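Local atomic coordinates of peptidoglycan-N-acetylmuramic acid deacetylase PdaC (Bacillus subtilis subsp. subtilis str. 168, PDB entry 6H8N), a protein that deacetylates N-acetylmuramic acid residues of peptidoglycan, a change that confers resistance to lysozyme, and also deacylates short chitin oligomers. Residues A[55-58]-A[59-63]; A[83-86]-A[87-91]; A[169-172]-A[173-177]. The protein carries 1 engineered substitution. All blocks are in the same frame, centred on the assembly; numbering follows the deposited sequence.

Contact 1: residues A[55-58]-A[59-63]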
ATOM      1  N   LEU A  55     -12.959   4.330   2.946  1.00  9.58           N
ATOM      2  CA  LEU A  55     -12.694   3.597   1.706  1.00  9.30           C
ATOM      3  C   LEU A  55     -13.123   4.425   0.503  1.00  9.52           C
ATOM      4  O   LEU A  55     -12.383   4.551  -0.475  1.00  9.06           O
ATOM      5  CB  LEU A  55     -13.451   2.267   1.714  1.00  9.69           C
ATOM      6  CG  LEU A  55     -13.427   1.507   0.401  1.00 10.24           C
ATOM      7  CD1 LEU A  55     -12.022   1.084   0.033  1.00 13.04           C
ATOM      8  CD2 LEU A  55     -14.356   0.325   0.446  1.00 10.39           C
ATOM      9  N   ILE A  56     -14.337   4.983   0.548  1.00  9.71           N
ATOM     10  CA  ILE A  56     -14.787   5.803  -0.566  1.00  9.88           C
ATOM     11  C   ILE A  56     -13.838   6.972  -0.795  1.00  9.96           C
ATOM     12  O   ILE A  56     -13.479   7.272  -1.936  1.00 10.20           O
ATOM     13  CB  ILE A  56     -16.252   6.256  -0.368  1.00 10.24           C
ATOM     14  CG1 ILE A  56     -17.213   5.061  -0.347  1.00 11.50           C
ATOM     15  CG2 ILE A  56     -16.643   7.270  -1.443  1.00 12.58           C
ATOM     16  CD1 ILE A  56     -17.235   4.264  -1.612  1.00 12.10           C
ATOM     17  N   ARG A  57     -13.424   7.649   0.275  1.00  9.70           N
ATOM     18  CA  ARG A  57     -12.544   8.797   0.107  1.00 10.91           C
ATOM     19  C   ARG A  57     -11.215   8.408  -0.542  1.00 10.44           C
ATOM     20  O   ARG A  57     -10.733   9.086  -1.459  1.00 10.88           O
ATOM     21  CB  ARG A  57     -12.305   9.508   1.439  1.00 11.01           C
ATOM     22  CG  ARG A  57     -11.457  10.755   1.256  1.00 13.46           C
ATOM     23  CD  ARG A  57     -11.213  11.590   2.513  1.00 12.62           C
ATOM     24  NE  ARG A  57     -10.221  12.560   2.089  1.00 12.61           N
ATOM     25  CZ  ARG A  57      -9.305  13.148   2.845  1.00 12.81           C
ATOM     26  NH1 ARG A  57      -9.270  12.948   4.153  1.00 14.24           N
ATOM     27  NH2 ARG A  57      -8.410  13.929   2.261  1.00 13.63           N
ATOM     28  N   MET A  58     -10.595   7.322  -0.079  1.00  9.67           N
ATOM     29  CA  MET A  58      -9.295   6.991  -0.636  1.00  9.51           C
ATOM     30  C   MET A  58      -9.405   6.669  -2.121  1.00  9.26           C
ATOM     31  O   MET A  58      -8.532   7.061  -2.907  1.00 10.00           O
ATOM     32  CB  MET A  58      -8.598   5.886   0.157  1.00 13.95           C
ATOM     33  CG  MET A  58      -9.288   4.597   0.231  1.00 13.00           C
ATOM     34  SD  MET A  58      -8.409   3.402   1.323  1.00 11.96           S
ATOM     35  CE  MET A  58      -8.283   4.178   2.904  1.00 15.36           C
ATOM     36  N   LEU A  59     -10.496   5.993  -2.533  1.00  9.07           N
ATOM     37  CA  LEU A  59     -10.716   5.702  -3.952  1.00  8.83           C
ATOM     38  C   LEU A  59     -11.028   6.967  -4.737  1.00  8.93           C
ATOM     39  O   LEU A  59     -10.520   7.154  -5.847  1.00  9.51           O
ATOM     40  CB  LEU A  59     -11.865   4.710  -4.107  1.00  9.33           C
ATOM     41  CG  LEU A  59     -11.600   3.279  -3.662  1.00  8.63           C
ATOM     42  CD1 LEU A  59     -12.932   2.506  -3.640  1.00 10.37           C
ATOM     43  CD2 LEU A  59     -10.614   2.609  -4.577  1.00 11.30           C
ATOM     44  N   LYS A  60     -11.867   7.843  -4.181  1.00  8.86           N
ATOM     45  CA  LYS A  60     -12.234   9.064  -4.887  1.00 10.54           C
ATOM     46  C   LYS A  60     -11.013   9.919  -5.163  1.00 11.06           C
ATOM     47  O   LYS A  60     -10.952  10.599  -6.190  1.00 11.98           O
ATOM     48  CB  LYS A  60     -13.264   9.834  -4.072  1.00 12.15           C
ATOM     49  CG  LYS A  60     -13.822  11.036  -4.790  1.00 16.36           C
ATOM     50  CD  LYS A  60     -14.995  11.628  -4.037  1.00 22.64           C
ATOM     51  CE  LYS A  60     -15.634  12.751  -4.835  1.00 27.07           C
ATOM     52  NZ  LYS A  60     -16.887  13.246  -4.189  1.00 37.04           N
ATOM     53  N   GLU A  61     -10.022   9.872  -4.289  1.00 10.13           N
ATOM     54  CA  GLU A  61      -8.828  10.703  -4.411  1.00 10.54           C
ATOM     55  C   GLU A  61      -7.707  10.022  -5.185  1.00 10.92           C
ATOM     56  O   GLU A  61      -6.583  10.533  -5.196  1.00 12.06           O
ATOM     57  CB  GLU A  61      -8.397  11.202  -3.025  1.00 10.18           C
ATOM     58  CG  GLU A  61      -9.487  12.115  -2.433  1.00 12.20           C
ATOM     59  CD  GLU A  61      -9.170  12.791  -1.111  1.00 14.63           C
ATOM     60  OE1 GLU A  61      -8.075  12.592  -0.556  1.00 14.70           O
ATOM     61  OE2 GLU A  61     -10.045  13.553  -0.609  1.00 15.22           O
ATOM     62  N   GLY A  62      -7.998   8.928  -5.887  1.00  9.97           N
ATOM     63  CA  GLY A  62      -7.062   8.361  -6.819  1.00 10.33           C
ATOM     64  C   GLY A  62      -6.096   7.352  -6.248  1.00  9.64           C
ATOM     65  O   GLY A  62      -5.167   6.949  -6.944  1.00 12.23           O
ATOM     66  N   ASN A  63      -6.279   6.931  -5.011  1.00  9.72           N
ATOM     67  CA  ASN A  63      -5.396   5.956  -4.399  1.00  8.47           C
ATOM     68  C   ASN A  63      -5.857   4.539  -4.709  1.00  9.22           C
ATOM     69  O   ASN A  63      -7.025   4.293  -5.027  1.00 11.24           O
ATOM     70  CB  ASN A  63      -5.331   6.231  -2.908  1.00  9.39           C
ATOM     71  CG  ASN A  63      -4.884   7.636  -2.639  1.00  8.77           C
ATOM     72  OD1 ASN A  63      -3.713   7.973  -2.872  1.00  9.67           O
ATOM     73  ND2 ASN A  63      -5.796   8.482  -2.151  1.00  9.42           N
TER
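A Schellman motif ends helix 52-60 in the polysaccharide deacetylase (NodB homology) domain, and M58 and N63 meet across it. The backbone N of N63 donates to M58 O at 3.1 Å, and G62 N donates to L59 O. G62 is the C-prime residue. Its positive phi (89°) suits glycine, which has no side chain to meet the preceding carbonyl oxygen. N63 turns its side chain back over the helix end. N63 ND2 reaches M58 O at 3.2 Å, in the carbonyl plane and on a lone pair, so M58 O is gripped twice by one residue. The other end of this amide, OD1, takes the backbone N of A39.

One residue before M58, R57 reaches forward in a salt bridge to E61, the first residue after the helix to leave helical angles. The R57 chain is extended from CG to NE, with CG anti to the backbone N (chi1 -177°). This carries NE to the E61 carboxylate. R57 NE gives a nearly straight bond to E61 OE2 at 2.9 Å. The oxygen lies at the edge of the guanidinium, in its plane, but NE meets it from above the carboxylate plane. The two planes are 72° apart, and the bonds from NH2 to E61 are weak. NH2 has a stronger partner in D30 of helix 22-35, and K33 pairs with E61 OE2. The charges tie the helix end to its neighbour.

On the side facing V65 and S98, L55 and L59 lie side by side, pointing the same way, with L55 CD1 4.0 Å from L59 CD1.

Contact 2: residues A[83-86]-A[87-91]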
ATOM      1  N   ALA A  83      -8.186 -19.236   5.534  1.00 14.66           N
ATOM      2  CA  ALA A  83      -7.405 -18.131   4.989  1.00 13.00           C
ATOM      3  C   ALA A  83      -8.117 -17.514   3.796  1.00 15.43           C
ATOM      4  O   ALA A  83      -8.174 -16.281   3.668  1.00 13.82           O
ATOM      5  CB  ALA A  83      -6.013 -18.609   4.587  1.00 16.19           C
ATOM      6  N   LEU A  84      -8.663 -18.350   2.904  1.00 14.87           N
ATOM      7  CA  LEU A  84      -9.394 -17.821   1.758  1.00 13.88           C
ATOM      8  C   LEU A  84     -10.625 -17.052   2.202  1.00 15.27           C
ATOM      9  O   LEU A  84     -10.982 -16.046   1.577  1.00 15.73           O
ATOM     10  CB  LEU A  84      -9.752 -18.955   0.787  1.00 15.27           C
ATOM     11  CG  LEU A  84      -8.550 -19.605   0.111  1.00 21.55           C
ATOM     12  CD1 LEU A  84      -9.001 -20.787  -0.759  1.00 25.23           C
ATOM     13  CD2 LEU A  84      -7.741 -18.605  -0.717  1.00 26.49           C
ATOM     14  N   LYS A  85     -11.278 -17.473   3.280  1.00 13.92           N
ATOM     15  CA  LYS A  85     -12.418 -16.728   3.789  1.00 13.49           C
ATOM     16  C   LYS A  85     -12.004 -15.342   4.285  1.00 13.99           C
ATOM     17  O   LYS A  85     -12.746 -14.369   4.105  1.00 14.14           O
ATOM     18  CB  LYS A  85     -13.118 -17.520   4.884  1.00 17.95           C
ATOM     19  CG  LYS A  85     -14.404 -16.910   5.349  1.00 22.48           C
ATOM     20  CD  LYS A  85     -15.139 -17.871   6.264  1.00 27.82           C
ATOM     21  CE  LYS A  85     -16.559 -17.408   6.515  1.00 32.69           C
ATOM     22  NZ  LYS A  85     -16.610 -16.039   7.080  1.00 28.53           N
ATOM     23  N   GLN A  86     -10.845 -15.236   4.946  1.00 13.02           N
ATOM     24  CA  GLN A  86     -10.338 -13.926   5.354  1.00 13.95           C
ATOM     25  C   GLN A  86     -10.201 -13.006   4.144  1.00 12.04           C
ATOM     26  O   GLN A  86     -10.614 -11.837   4.181  1.00 12.25           O
ATOM     27  CB  GLN A  86      -8.978 -14.093   6.030  1.00 13.45           C
ATOM     28  CG  GLN A  86      -9.026 -14.587   7.464  1.00 13.46           C
ATOM     29  CD  GLN A  86      -9.235 -13.475   8.454  1.00 13.58           C
ATOM     30  OE1 GLN A  86      -8.854 -12.321   8.225  1.00 11.82           O
ATOM     31  NE2 GLN A  86      -9.831 -13.802   9.584  1.00 16.50           N
ATOM     32  N   ILE A  87      -9.630 -13.528   3.070  1.00 11.17           N
ATOM     33  CA  ILE A  87      -9.417 -12.729   1.868  1.00 11.42           C
ATOM     34  C   ILE A  87     -10.740 -12.423   1.184  1.00 12.10           C
ATOM     35  O   ILE A  87     -11.026 -11.268   0.847  1.00 11.15           O
ATOM     36  CB  ILE A  87      -8.426 -13.436   0.925  1.00 13.10           C
ATOM     37  CG1 ILE A  87      -7.069 -13.636   1.611  1.00 13.66           C
ATOM     38  CG2 ILE A  87      -8.258 -12.663  -0.386  1.00 14.76           C
ATOM     39  CD1 ILE A  87      -6.461 -12.426   2.258  1.00 16.20           C
ATOM     40  N   ASN A  88     -11.584 -13.445   0.994  1.00 11.46           N
ATOM     41  CA  ASN A  88     -12.826 -13.250   0.255  1.00 12.69           C
ATOM     42  C   ASN A  88     -13.810 -12.379   1.026  1.00 12.31           C
ATOM     43  O   ASN A  88     -14.516 -11.559   0.421  1.00 12.10           O
ATOM     44  CB  ASN A  88     -13.438 -14.597  -0.135  1.00 13.31           C
ATOM     45  CG  ASN A  88     -12.659 -15.277  -1.207  1.00 17.14           C
ATOM     46  OD1 ASN A  88     -12.067 -14.623  -2.072  1.00 20.85           O
ATOM     47  ND2 ASN A  88     -12.648 -16.601  -1.179  1.00 22.56           N
ATOM     48  N   ASP A  89     -13.864 -12.506   2.352  1.00 12.11           N
ATOM     49  CA  ASP A  89     -14.747 -11.629   3.114  1.00 12.96           C
ATOM     50  C   ASP A  89     -14.340 -10.173   2.938  1.00 10.61           C
ATOM     51  O   ASP A  89     -15.193  -9.277   2.952  1.00 12.00           O
ATOM     52  CB  ASP A  89     -14.725 -11.964   4.606  1.00 14.23           C
ATOM     53  CG  ASP A  89     -15.481 -13.233   4.952  1.00 17.84           C
ATOM     54  OD1 ASP A  89     -16.227 -13.748   4.098  1.00 19.37           O
ATOM     55  OD2 ASP A  89     -15.313 -13.689   6.109  1.00 18.65           O
ATOM     56  N   THR A  90     -13.031  -9.923   2.808  1.00 10.12           N
ATOM     57  CA  THR A  90     -12.537  -8.566   2.638  1.00 11.15           C
ATOM     58  C   THR A  90     -12.818  -8.055   1.235  1.00  9.79           C
ATOM     59  O   THR A  90     -13.254  -6.911   1.077  1.00  9.73           O
ATOM     60  CB  THR A  90     -11.063  -8.526   3.011  1.00  9.67           C
ATOM     61  OG1 THR A  90     -10.956  -8.916   4.387  1.00 10.89           O
ATOM     62  CG2 THR A  90     -10.481  -7.131   2.837  1.00 10.86           C
ATOM     63  N   GLN A  91     -12.652  -8.904   0.211  1.00  9.62           N
ATOM     64  CA  GLN A  91     -13.107  -8.531  -1.132  1.00  9.05           C
ATOM     65  C   GLN A  91     -14.584  -8.173  -1.100  1.00 10.69           C
ATOM     66  O   GLN A  91     -15.011  -7.168  -1.682  1.00 10.68           O
ATOM     67  CB  GLN A  91     -12.894  -9.673  -2.134  1.00 10.35           C
ATOM     68  CG  GLN A  91     -11.473 -10.069  -2.404  1.00 10.91           C
ATOM     69  CD  GLN A  91     -10.657  -9.005  -3.074  1.00 10.87           C
ATOM     70  OE1 GLN A  91     -10.006  -8.191  -2.415  1.00 10.78           O
ATOM     71  NE2 GLN A  91     -10.671  -8.990  -4.396  1.00 12.31           N
TER
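The D89 carboxylate has K85 O over one face, 3.1 Å from D89 CG, and the K85 ammonium at one oxygen. K85 NZ lies 2.9 Å from D89 OD2, which accepts it on its syn lone pair, on the side of the other oxygen. The lysine starts with CG anti to the backbone N and bends only at its last torsion (chi4 -57°), which swings NZ toward the acid. K85 CG also touches D89 OD2 at 3.4 Å. The flat amide of Q86 turns elsewhere. Its OE1 takes the backbone N of W70 and its NE2 meets S71 OG, both on the loop between metal ligands H68 and H72.

Within helix 80-98, T90 OG1 donates to Q86 O at 2.9 Å, nearly along the C=O axis. The bond from T90 N to Q86 O is weak, at 3.4 Å, so the hydroxyl is the firmer donor. On another face, A83, L84 and I87 pack against helix 114-120.

The K85-D89 salt bridge probably lets each of these two charges partly neutralise the other at the exposed side of the helix. The Q86 bonds fix its amide, which probably helps to place the loop between H68 and H72.

Contact 3: residues A[169-172]-A[173-177]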
ATOM      1  N   ALA A 169       4.349  10.198   8.061  1.00 10.62           N
ATOM      2  CA  ALA A 169       3.981  10.112   6.652  1.00  9.42           C
ATOM      3  C   ALA A 169       3.857  11.491   6.024  1.00 10.72           C
ATOM      4  O   ALA A 169       4.239  11.677   4.866  1.00 10.30           O
ATOM      5  CB  ALA A 169       2.672   9.338   6.489  1.00 11.10           C
ATOM      6  N   ASP A 170       3.303  12.467   6.746  1.00 10.44           N
ATOM      7  CA  ASP A 170       3.228  13.815   6.180  1.00 10.04           C
ATOM      8  C   ASP A 170       4.608  14.342   5.829  1.00 10.74           C
ATOM      9  O   ASP A 170       4.812  14.896   4.740  1.00 11.39           O
ATOM     10  CB  ASP A 170       2.540  14.775   7.145  1.00 13.15           C
ATOM     11  CG  ASP A 170       2.453  16.188   6.578  1.00 16.30           C
ATOM     12  OD1 ASP A 170       1.611  16.437   5.698  1.00 15.81           O
ATOM     13  OD2 ASP A 170       3.263  17.060   6.984  1.00 21.70           O
ATOM     14  N   GLU A 171       5.564  14.206   6.749  1.00  9.42           N
ATOM     15  CA  GLU A 171       6.913  14.693   6.511  1.00 10.59           C
ATOM     16  C   GLU A 171       7.594  13.911   5.393  1.00  9.90           C
ATOM     17  O   GLU A 171       8.302  14.497   4.565  1.00 10.31           O
ATOM     18  CB  GLU A 171       7.718  14.639   7.815  1.00 10.46           C
ATOM     19  CG  GLU A 171       9.138  15.110   7.655  1.00 11.49           C
ATOM     20  CD  GLU A 171       9.863  15.370   8.945  1.00 11.86           C
ATOM     21  OE1 GLU A 171       9.238  15.337  10.013  1.00 14.63           O
ATOM     22  OE2 GLU A 171      11.083  15.592   8.858  1.00 14.22           O
ATOM     23  N   ILE A 172       7.390  12.591   5.345  1.00  9.43           N
ATOM     24  CA  ILE A 172       7.959  11.770   4.275  1.00  9.00           C
ATOM     25  C   ILE A 172       7.402  12.192   2.925  1.00  8.58           C
ATOM     26  O   ILE A 172       8.135  12.318   1.943  1.00  9.20           O
ATOM     27  CB  ILE A 172       7.712  10.281   4.573  1.00  9.58           C
ATOM     28  CG1 ILE A 172       8.582   9.822   5.755  1.00  9.60           C
ATOM     29  CG2 ILE A 172       7.928   9.419   3.333  1.00 10.38           C
ATOM     30  CD1 ILE A 172       8.053   8.588   6.413  1.00 10.60           C
ATOM     31  N   ILE A 173       6.091  12.378   2.853  1.00  8.48           N
ATOM     32  CA  ILE A 173       5.464  12.805   1.603  1.00  8.65           C
ATOM     33  C   ILE A 173       6.044  14.138   1.149  1.00  8.64           C
ATOM     34  O   ILE A 173       6.393  14.323  -0.022  1.00  9.80           O
ATOM     35  CB  ILE A 173       3.941  12.867   1.774  1.00  8.47           C
ATOM     36  CG1 ILE A 173       3.361  11.448   1.892  1.00  9.71           C
ATOM     37  CG2 ILE A 173       3.289  13.642   0.609  1.00  9.76           C
ATOM     38  CD1 ILE A 173       1.973  11.397   2.486  1.00 10.55           C
ATOM     39  N   LYS A 174       6.179  15.087   2.075  1.00  9.13           N
ATOM     40  CA  LYS A 174       6.751  16.386   1.722  1.00  9.76           C
ATOM     41  C   LYS A 174       8.186  16.247   1.224  1.00  9.40           C
ATOM     42  O   LYS A 174       8.559  16.809   0.185  1.00 10.62           O
ATOM     43  CB  LYS A 174       6.713  17.319   2.916  1.00 11.12           C
ATOM     44  CG  LYS A 174       7.258  18.703   2.577  1.00 14.99           C
ATOM     45  CD  LYS A 174       7.345  19.606   3.790  1.00 18.26           C
ATOM     46  CE  LYS A 174       7.647  21.053   3.397  1.00 21.86           C
ATOM     47  NZ  LYS A 174       6.533  21.654   2.595  1.00 19.94           N
ATOM     48  N   LYS A 175       9.013  15.530   1.966  1.00  9.67           N
ATOM     49  CA  LYS A 175      10.425  15.440   1.606  1.00  9.99           C
ATOM     50  C   LYS A 175      10.636  14.689   0.297  1.00  9.97           C
ATOM     51  O   LYS A 175      11.471  15.083  -0.518  1.00 10.64           O
ATOM     52  CB  LYS A 175      11.228  14.834   2.754  1.00 10.22           C
ATOM     53  CG  LYS A 175      11.328  15.775   3.929  1.00 10.70           C
ATOM     54  CD  LYS A 175      12.230  15.252   5.009  1.00 12.94           C
ATOM     55  CE  LYS A 175      12.580  16.382   5.975  1.00 12.42           C
ATOM     56  NZ  LYS A 175      13.302  15.897   7.150  1.00 18.58           N
ATOM     57  N   LEU A 176       9.901  13.599   0.077  1.00  9.01           N
ATOM     58  CA  LEU A 176      10.029  12.892  -1.195  1.00 10.05           C
ATOM     59  C   LEU A 176       9.539  13.747  -2.354  1.00  9.59           C
ATOM     60  O   LEU A 176      10.159  13.751  -3.428  1.00 11.00           O
ATOM     61  CB  LEU A 176       9.280  11.560  -1.160  1.00  9.97           C
ATOM     62  CG  LEU A 176       9.834  10.507  -0.206  1.00 11.55           C
ATOM     63  CD1 LEU A 176       8.818   9.364  -0.096  1.00 12.21           C
ATOM     64  CD2 LEU A 176      11.200  10.004  -0.672  1.00 13.72           C
ATOM     65  N   THR A 177       8.449  14.484  -2.153  1.00 10.00           N
ATOM     66  CA  THR A 177       7.973  15.392  -3.189  1.00 11.35           C
ATOM     67  C   THR A 177       9.016  16.467  -3.469  1.00 11.94           C
ATOM     68  O   THR A 177       9.305  16.769  -4.635  1.00 12.80           O
ATOM     69  CB  THR A 177       6.619  15.985  -2.779  1.00 12.00           C
ATOM     70  OG1 THR A 177       5.677  14.923  -2.596  1.00 13.46           O
ATOM     71  CG2 THR A 177       6.095  16.924  -3.850  1.00 14.60           C
TER
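I172 and L176 make the tight part of this contact. They lie side by side, pointing the same way, and I172 CG2 comes to 3.5 Å from L176 CD1. Both are buried. I173 sits against its own helix. With CG1 anti to the carbonyl carbon (chi1 -71°), I173 CG1 and I173 CD1 lie over A169 O, at 3.1 and 3.3 Å. Beyond the two segments, I172 and L176 pack on helix 139-149, and I173 packs on helix 22-35 and on L14 of strand 11-17.

These residues belong to helix 163-178, which covers the parallel sheet of the NodB homology domain. The side chain of A169 is about 8 Å from that of D133, which by similarity raises the pKa of the active-site histidine.

The solvent side is held by charge. E171 and K175 run alongside each other, both extended beyond CG. K175 NZ meets E171 OE2 at 2.8 Å on the anti lone pair of that oxygen, away from the other oxygen. K175 CE also touches E171 OE2, at 3.3 Å. D170 and K174 turn to helix 22-35 instead, with D170 OD1 bonded to S31 OG and K174 NZ to Y35 OH.

Near the helix end, T177 doubles the grip on I173 O. T177 OG1 donates at 2.7 Å and T177 N at 3.0 Å to I173 O, from opposite faces of the carbonyl plane.

All three contacts lie along helices of one domain, and each has a salt bridge between residues four apart. They differ in what surrounds that pair. In contact 1 it is shared with helix 22-35, and in contacts 2 and 3 it lies toward the surface. Contact 3 has the most buried residues and the tightest apolar pair. Contact 1 alone includes a helix end. Contacts 1 and 3 both touch helix 22-35, with centres about 19 Å apart. Contact 2 is nearest the metal-ligand loop, and its buried face meets helix 114-120. Contacts 2 and 3 lie on opposite sides of the chain's centre, about 33 Å apart between centres.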